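Local structure of SusD superfamily protein (3HDX) at residues Y122-T136 with M147-A159. The protein is a SusD homologue of the outer membrane that probably binds polysaccharide as a step in carbohydrate uptake. Numbering follows the deposited sequence. Where two conformers were deposited one is given.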
# COMPACT_ATOMS: atom_id res chain seq x y z
N TYR A 122 7.91 8.75 -2.79
CA TYR A 122 7.57 10.07 -2.27
C TYR A 122 6.18 10.12 -1.65
O TYR A 122 6.02 10.64 -0.56
CB TYR A 122 7.80 11.18 -3.29
CG TYR A 122 9.22 11.74 -3.27
CD1 TYR A 122 9.73 12.31 -2.11
CD2 TYR A 122 10.06 11.65 -4.39
CE1 TYR A 122 11.04 12.82 -2.05
CE2 TYR A 122 11.35 12.21 -4.36
CZ TYR A 122 11.86 12.74 -3.18
OH TYR A 122 13.15 13.23 -3.17
N PHE A 123 5.18 9.62 -2.37
CA PHE A 123 3.82 9.59 -1.83
C PHE A 123 3.77 8.82 -0.51
O PHE A 123 3.22 9.29 0.48
CB PHE A 123 2.87 8.93 -2.84
CG PHE A 123 1.53 8.54 -2.25
CD1 PHE A 123 0.72 9.51 -1.70
CD2 PHE A 123 1.11 7.22 -2.26
CE1 PHE A 123 -0.51 9.16 -1.16
CE2 PHE A 123 -0.15 6.89 -1.72
CZ PHE A 123 -0.94 7.88 -1.23
N TYR A 124 4.37 7.64 -0.52
CA TYR A 124 4.32 6.74 0.63
C TYR A 124 4.93 7.38 1.87
O TYR A 124 4.39 7.33 2.96
CB TYR A 124 4.99 5.39 0.26
CG TYR A 124 4.61 4.25 1.17
CD1 TYR A 124 5.28 4.05 2.38
CD2 TYR A 124 3.58 3.36 0.83
CE1 TYR A 124 4.99 3.01 3.21
CE2 TYR A 124 3.25 2.30 1.65
CZ TYR A 124 3.96 2.14 2.86
OH TYR A 124 3.66 1.10 3.68
N MSE A 125 6.06 8.05 1.66
CA MSE A 125 6.78 8.66 2.77
C MSE A 125 6.05 9.95 3.23
O MSE A 125 6.07 10.27 4.43
CB MSE A 125 8.27 8.85 2.46
CG MSE A 125 8.57 10.00 1.55
SE MSE A 125 10.41 10.10 1.01
CE MSE A 125 11.22 10.13 2.80
N VAL A 126 5.41 10.68 2.32
CA VAL A 126 4.61 11.86 2.69
C VAL A 126 3.43 11.49 3.59
O VAL A 126 3.13 12.20 4.57
CB VAL A 126 4.17 12.70 1.45
CG1 VAL A 126 2.97 13.64 1.77
CG2 VAL A 126 5.41 13.42 0.87
N ARG A 127 2.83 10.32 3.35
CA ARG A 127 1.75 9.90 4.24
C ARG A 127 2.26 9.62 5.66
O ARG A 127 1.51 9.80 6.63
CB ARG A 127 1.04 8.64 3.76
CG ARG A 127 0.29 8.80 2.45
CD ARG A 127 -0.68 7.62 2.27
NE ARG A 127 0.02 6.35 2.29
CZ ARG A 127 -0.55 5.17 2.00
NH1 ARG A 127 -1.82 5.08 1.65
NH2 ARG A 127 0.18 4.08 2.05
N ILE A 128 3.51 9.16 5.76
CA ILE A 128 4.12 8.79 7.05
C ILE A 128 4.64 9.99 7.83
O ILE A 128 4.33 10.13 9.02
CB ILE A 128 5.21 7.69 6.86
CG1 ILE A 128 4.59 6.38 6.37
CG2 ILE A 128 5.99 7.44 8.14
CD1 ILE A 128 5.57 5.32 5.99
N TRP A 129 5.43 10.82 7.18
CA TRP A 129 6.14 11.93 7.84
C TRP A 129 5.60 13.31 7.52
O TRP A 129 5.91 14.26 8.23
CB TRP A 129 7.65 11.89 7.49
CG TRP A 129 8.40 10.77 8.13
CD1 TRP A 129 8.88 10.74 9.43
CD2 TRP A 129 8.81 9.54 7.53
NE1 TRP A 129 9.52 9.55 9.66
CE2 TRP A 129 9.48 8.80 8.51
CE3 TRP A 129 8.63 8.98 6.26
CZ2 TRP A 129 9.98 7.53 8.25
CZ3 TRP A 129 9.11 7.72 6.01
CH2 TRP A 129 9.79 7.01 6.99
N GLY A 130 4.78 13.44 6.48
CA GLY A 130 4.32 14.76 6.05
C GLY A 130 5.40 15.41 5.18
O GLY A 130 5.80 14.87 4.15
N ASP A 131 5.91 16.56 5.62
CA ASP A 131 6.94 17.25 4.89
C ASP A 131 8.20 16.39 4.85
O ASP A 131 8.60 15.83 5.87
CB ASP A 131 7.29 18.59 5.54
CG ASP A 131 6.14 19.59 5.61
OD1 ASP A 131 5.07 19.43 4.96
OD2 ASP A 131 6.36 20.60 6.34
N VAL A 132 8.85 16.30 3.69
CA VAL A 132 10.09 15.54 3.55
C VAL A 132 10.98 16.28 2.55
O VAL A 132 10.45 16.98 1.66
CB VAL A 132 9.87 14.06 3.07
CG1 VAL A 132 9.02 13.27 4.04
CG2 VAL A 132 9.25 14.05 1.66
N PRO A 133 12.33 16.15 2.68
CA PRO A 133 13.17 16.88 1.70
C PRO A 133 12.96 16.40 0.24
O PRO A 133 12.99 15.18 -0.03
CB PRO A 133 14.61 16.59 2.15
CG PRO A 133 14.48 16.18 3.55
CD PRO A 133 13.12 15.64 3.82
N LEU A 134 12.66 17.36 -0.64
CA LEU A 134 12.42 17.01 -2.04
C LEU A 134 13.74 17.02 -2.82
O LEU A 134 14.26 18.07 -3.17
CB LEU A 134 11.38 17.95 -2.65
CG LEU A 134 11.04 17.67 -4.12
CD1 LEU A 134 10.63 16.22 -4.43
CD2 LEU A 134 9.94 18.72 -4.59
N VAL A 135 14.29 15.83 -3.01
CA VAL A 135 15.53 15.59 -3.74
C VAL A 135 15.16 15.04 -5.14
O VAL A 135 14.55 13.97 -5.26
CB VAL A 135 16.45 14.62 -2.97
CG1 VAL A 135 17.77 14.39 -3.76
CG2 VAL A 135 16.72 15.16 -1.53
N THR A 136 15.60 15.73 -6.19
CA THR A 136 15.23 15.39 -7.58
C THR A 136 16.42 14.94 -8.45
O THR A 136 16.31 14.86 -9.69
CB THR A 136 14.56 16.65 -8.22
OG1 THR A 136 15.52 17.71 -8.23
CG2 THR A 136 13.31 17.09 -7.43
N MSE A 147 19.41 20.61 2.89
CA MSE A 147 18.17 21.30 2.58
C MSE A 147 17.13 20.97 3.65
O MSE A 147 17.24 19.91 4.30
CB MSE A 147 17.67 20.86 1.18
CG MSE A 147 17.27 19.39 1.08
SE MSE A 147 16.40 18.90 -0.55
CE MSE A 147 14.94 20.10 -0.46
N PRO A 148 16.12 21.82 3.81
CA PRO A 148 15.09 21.53 4.75
C PRO A 148 14.07 20.50 4.20
O PRO A 148 14.11 20.08 3.04
CB PRO A 148 14.44 22.89 4.97
CG PRO A 148 14.56 23.52 3.61
CD PRO A 148 15.86 23.10 3.10
N ARG A 149 13.18 20.12 5.07
CA ARG A 149 12.00 19.36 4.67
C ARG A 149 11.19 20.28 3.74
O ARG A 149 11.08 21.51 3.97
CB ARG A 149 11.19 18.97 5.91
CG ARG A 149 11.97 18.05 6.83
CD ARG A 149 11.31 17.85 8.16
NE ARG A 149 10.07 17.09 8.01
CZ ARG A 149 9.15 16.92 8.94
NH1 ARG A 149 9.29 17.47 10.17
NH2 ARG A 149 8.05 16.26 8.63
N THR A 150 10.66 19.69 2.68
CA THR A 150 9.85 20.41 1.68
C THR A 150 8.38 20.21 2.02
O THR A 150 8.00 19.11 2.43
CB THR A 150 10.15 19.88 0.26
OG1 THR A 150 11.57 19.94 0.03
CG2 THR A 150 9.39 20.69 -0.84
N ASP A 151 7.59 21.25 1.83
CA ASP A 151 6.15 21.18 2.06
C ASP A 151 5.56 19.93 1.37
O ASP A 151 5.84 19.66 0.19
CB ASP A 151 5.47 22.42 1.50
CG ASP A 151 4.05 22.46 1.85
OD1 ASP A 151 3.71 22.87 2.97
OD2 ASP A 151 3.25 22.07 1.01
N ALA A 152 4.77 19.17 2.11
CA ALA A 152 4.15 17.93 1.59
C ALA A 152 3.40 18.19 0.30
O ALA A 152 3.47 17.36 -0.59
CB ALA A 152 3.21 17.33 2.63
N GLN A 153 2.66 19.31 0.19
CA GLN A 153 1.92 19.62 -1.04
C GLN A 153 2.85 19.72 -2.24
O GLN A 153 2.54 19.22 -3.34
CB GLN A 153 1.11 20.90 -0.90
CG GLN A 153 0.15 21.16 -2.03
CD GLN A 153 -0.74 22.35 -1.77
OE1 GLN A 153 -0.55 23.10 -0.81
NE2 GLN A 153 -1.71 22.53 -2.63
N THR A 154 4.01 20.36 -2.04
CA THR A 154 5.02 20.50 -3.11
C THR A 154 5.56 19.13 -3.54
O THR A 154 5.75 18.86 -4.73
CB THR A 154 6.14 21.44 -2.65
OG1 THR A 154 5.52 22.69 -2.28
CG2 THR A 154 7.18 21.64 -3.73
N VAL A 155 5.80 18.27 -2.55
CA VAL A 155 6.31 16.93 -2.84
C VAL A 155 5.25 16.13 -3.63
O VAL A 155 5.57 15.45 -4.61
CB VAL A 155 6.72 16.19 -1.54
CG1 VAL A 155 7.15 14.79 -1.86
CG2 VAL A 155 7.82 16.96 -0.78
N LEU A 156 3.99 16.23 -3.21
CA LEU A 156 2.94 15.49 -3.93
C LEU A 156 2.74 16.04 -5.33
O LEU A 156 2.46 15.29 -6.27
CB LEU A 156 1.65 15.50 -3.09
CG LEU A 156 1.76 14.72 -1.78
CD1 LEU A 156 0.43 14.80 -1.02
CD2 LEU A 156 2.16 13.25 -2.00
N SER A 157 2.87 17.36 -5.52
CA SER A 157 2.76 17.91 -6.88
C SER A 157 3.89 17.38 -7.79
O SER A 157 3.66 17.08 -8.96
CB SER A 157 2.83 19.45 -6.89
OG SER A 157 1.69 20.01 -6.30
N TYR A 158 5.08 17.22 -7.23
CA TYR A 158 6.19 16.60 -7.96
C TYR A 158 5.83 15.14 -8.30
O TYR A 158 5.95 14.72 -9.48
CB TYR A 158 7.50 16.67 -7.13
CG TYR A 158 8.65 15.86 -7.68
CD1 TYR A 158 9.43 16.35 -8.71
CD2 TYR A 158 8.94 14.61 -7.16
CE1 TYR A 158 10.51 15.65 -9.19
CE2 TYR A 158 10.02 13.90 -7.61
CZ TYR A 158 10.80 14.41 -8.65
OH TYR A 158 11.86 13.68 -9.11
N ALA A 159 5.35 14.40 -7.30
CA ALA A 159 5.00 12.98 -7.51
C ALA A 159 3.92 12.80 -8.59
O ALA A 159 4.04 11.94 -9.46
CB ALA A 159 4.64 12.31 -6.22
O HOH W 1 3.16 21.19 4.91
O HOH W 2 13.55 14.81 -10.80
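Tyr-158 turns the edge of its ring toward the face of Tyr-122, an offset edge-to-face pair with planes at 90° and centroids 5.8 Å apart. One face of the Tyr-158 ring receives Leu-134 CD1 in a CH-pi contact, 4.0 Å from the centroid; the same methyl overhangs the rim of one Tyr-122 face. At the edge of Tyr-158, in its plane, sits a water that links its OH to Thr-136 O. The Tyr-122 hydroxyl donates to Val-135 O at 2.6 Å.

Bent at chi3, Arg-149 uses its guanidinium edge-on: NE and NH2 both donate to Asp-131 O, NH2 at 2.8 Å on a lone pair and NE from above the carbonyl plane. Trp-129 O lies at the same edge near NH2, at an angle too poor for a hydrogen bond. Asp-131 OD1 accepts from Ala-152 N at 2.9 Å, beside the Asp-151 N-cap, and a water donating to both aspartates probably eases their like charges. Val-132 and Thr-150 form a single antiparallel, hydrogen-bonded bridge; beyond it Leu-134 N donates to the Thr-150 side chain, OG1, at 2.9 Å.

Between the helices, Val-126 and Val-155 slide past each other in opposite directions, CG2 of the first 3.5 Å from CG1 of the second, while Val-126 CG1 meets Ala-152 CB and Leu-156 CD2. The axes of 122-129 and 152-159 come within 9.6 Å at 162°. The contact illustrates how an antiparallel helical hairpin is fixed by polar bonds at its loop end and apolar packing along its helices, consistent with the TPR-like helical character of the SusD family.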